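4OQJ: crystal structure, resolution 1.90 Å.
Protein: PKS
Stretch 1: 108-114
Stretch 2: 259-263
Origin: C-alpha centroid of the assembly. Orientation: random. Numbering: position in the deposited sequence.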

# COMPACT_ATOMS: atom_id res chain seq x y z
N ARG A 108 -12.63 11.20 -9.62
CA ARG A 108 -14.08 11.33 -9.70
C ARG A 108 -14.73 10.03 -10.10
O ARG A 108 -15.71 9.59 -9.49
N GLN A 109 -14.19 9.40 -11.14
CA GLN A 109 -14.74 8.14 -11.60
C GLN A 109 -14.54 7.04 -10.55
O GLN A 109 -15.41 6.18 -10.37
N PHE A 110 -13.42 7.07 -9.82
CA PHE A 110 -13.21 6.04 -8.80
C PHE A 110 -14.22 6.22 -7.68
O PHE A 110 -14.73 5.25 -7.13
N LEU A 111 -14.50 7.48 -7.33
CA LEU A 111 -15.46 7.78 -6.27
C LEU A 111 -16.85 7.28 -6.64
O LEU A 111 -17.52 6.64 -5.83
N GLU A 112 -17.30 7.55 -7.86
CA GLU A 112 -18.63 7.06 -8.24
C GLU A 112 -18.62 5.54 -8.32
O GLU A 112 -19.59 4.89 -7.92
N CYS A 113 -17.54 4.96 -8.83
CA CYS A 113 -17.46 3.50 -8.95
C CYS A 113 -17.48 2.79 -7.57
O CYS A 113 -18.13 1.75 -7.40
N ALA A 114 -16.78 3.35 -6.60
CA ALA A 114 -16.77 2.80 -5.24
C ALA A 114 -18.15 2.87 -4.61
O ALA A 114 -18.58 1.92 -3.94
N GLY A 259 -10.55 3.09 -17.99
CA GLY A 259 -11.60 2.49 -17.20
C GLY A 259 -11.33 2.47 -15.72
O GLY A 259 -10.29 2.93 -15.25
N VAL A 260 -12.30 1.94 -14.98
CA VAL A 260 -12.27 1.99 -13.52
C VAL A 260 -13.04 0.80 -13.01
O VAL A 260 -14.05 0.42 -13.61
N GLY A 261 -12.58 0.23 -11.90
CA GLY A 261 -13.25 -0.91 -11.31
C GLY A 261 -12.97 -0.99 -9.83
O GLY A 261 -11.97 -0.46 -9.34
N ALA A 262 -13.87 -1.65 -9.12
CA ALA A 262 -13.72 -1.86 -7.68
C ALA A 262 -14.44 -3.14 -7.24
O ALA A 262 -15.47 -3.53 -7.80
N VAL A 263 -13.87 -3.78 -6.22
CA VAL A 263 -14.52 -4.89 -5.56
C VAL A 263 -14.63 -4.59 -4.07
O VAL A 263 -13.82 -3.84 -3.52

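This is a small, buried, apolar contact in which one face of a helix, 108-114, lies against a strand, 259-263, with no hydrogen bond between them. The two segments run in broadly the same direction, with 36° between their axes and a closest axial approach of 7.9 Å. Together they bury 271 Å². The nearest CA atoms across the contact are those of Phe110 and Val260, 6.3 Å apart, and those of Cys113 and Gly261, 6.5 Å apart.

The strand alternates, as an extended chain does. Val260 and Ala262 direct their CA-to-CB bonds toward the helix. Gly259 and Gly261 have no side chain to point, and a CB on either would point away. Val263 does not reach the helix.

Val260 is the centre of the packing and has the largest covered area. Its chi1 is p, at 56°. This places CG2 against the helix, where it meets three residues. Val260 CG2 lies 3.8 Å from Phe110 CA, 3.8 Å from Cys113 CB and 4.0 Å from Gln109 O. The methyl thus touches helix backbone as well as side chain. The other methyl, Val260 CG1, sits 4.3 Å from Gln109 CB.

On the helix, Gln109 and Cys113 point toward the strand. They are four residues apart, about one turn, so both fall on the same side. The turn is held by the backbone hydrogen bond from Cys113 N to Gln109 O, 2.9 Å. Gln109 adopts m for both chi1 and chi2. It contributes aliphatic carbon to this contact, while its OE1 is hydrogen-bonded elsewhere in the structure.

Cys113 has chi1 t, at -170°. Its sulfur reaches the strand backbone at Gly261. Cys113 SG is 3.8 Å from Gly261 CA. Cys113 SG is also 3.9 Å from Ala262 N and 4.3 Å from Ala262 CB. These are packing distances. The sulfur therefore lies over the backbone between the two inward-pointing side chains of the strand.

Phe110 starts sideways, but the end of its side chain comes nearer to the strand. Its chi1 is t, at -177°, and chi2 is 74°. Phe110 CD1 is 4.1 Å from Val260 CG2, and Phe110 CE1 is 4.3 Å from Ala262 CB. Both methyls approach the ring obliquely. Gly261 O lies at the ring edge, near its plane, 4.1 Å from Phe110 CE1. One side of the ring outline therefore follows the strand from Val260 to Ala262.

The small CB of Ala262 completes the contact, touching both Phe110 and Cys113. The remaining helix residues add little or nothing. Ala114 is sideways, and Ala114 CB comes no nearer than 5.1 Å, to Ala262 CB. Leu111 points away. Arg108 and Glu112 do not reach the strand, and their charged groups are hydrogen-bonded elsewhere in the structure. No polar side-chain partner links the two stretches. The contact is mainly carbon and sulfur packing, with some backbone N and O atoms in van der Waals range.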

# COMPACT_ATOMS: atom_id res chain seq x y z
CB ARG A 108 -14.49 12.42 -10.69
CG ARG A 108 -14.26 13.84 -10.18
CD ARG A 108 -14.71 14.82 -11.21
NE ARG A 108 -13.65 15.47 -11.98
CZ ARG A 108 -13.76 15.85 -13.25
NH1 ARG A 108 -14.85 15.55 -13.95
NH2 ARG A 108 -12.79 16.53 -13.83
CB GLN A 109 -14.09 7.74 -12.93
CG GLN A 109 -14.53 8.63 -14.08
CD GLN A 109 -15.96 8.39 -14.49
OE1 GLN A 109 -16.38 7.25 -14.64
NE2 GLN A 109 -16.72 9.46 -14.66
CB PHE A 110 -11.81 6.05 -8.19
CG PHE A 110 -11.63 4.95 -7.20
CD1 PHE A 110 -11.48 3.63 -7.63
CD2 PHE A 110 -11.74 5.19 -5.85
CE1 PHE A 110 -11.39 2.60 -6.72
CE2 PHE A 110 -11.65 4.16 -4.92
CZ PHE A 110 -11.47 2.87 -5.36
CB LEU A 111 -15.48 9.30 -5.99
CG LEU A 111 -16.52 9.80 -4.97
CD1 LEU A 111 -16.49 9.00 -3.64
CD2 LEU A 111 -16.30 11.27 -4.69
CB GLU A 112 -19.08 7.66 -9.57
CG GLU A 112 -19.55 9.10 -9.46
CD GLU A 112 -20.17 9.61 -10.75
OE1 GLU A 112 -20.21 8.86 -11.75
OE2 GLU A 112 -20.64 10.77 -10.76
CB CYS A 113 -16.20 3.10 -9.72
SG CYS A 113 -16.15 1.34 -10.17
CB ALA A 114 -15.75 3.54 -4.37
CB VAL A 260 -12.86 3.31 -12.97
CG1 VAL A 260 -14.29 3.52 -13.47
CG2 VAL A 260 -12.86 3.32 -11.46
CB ALA A 262 -14.25 -0.66 -6.91
CB VAL A 263 -13.77 -6.22 -5.78
CG1 VAL A 263 -13.75 -6.57 -7.25
CG2 VAL A 263 -12.34 -6.14 -5.21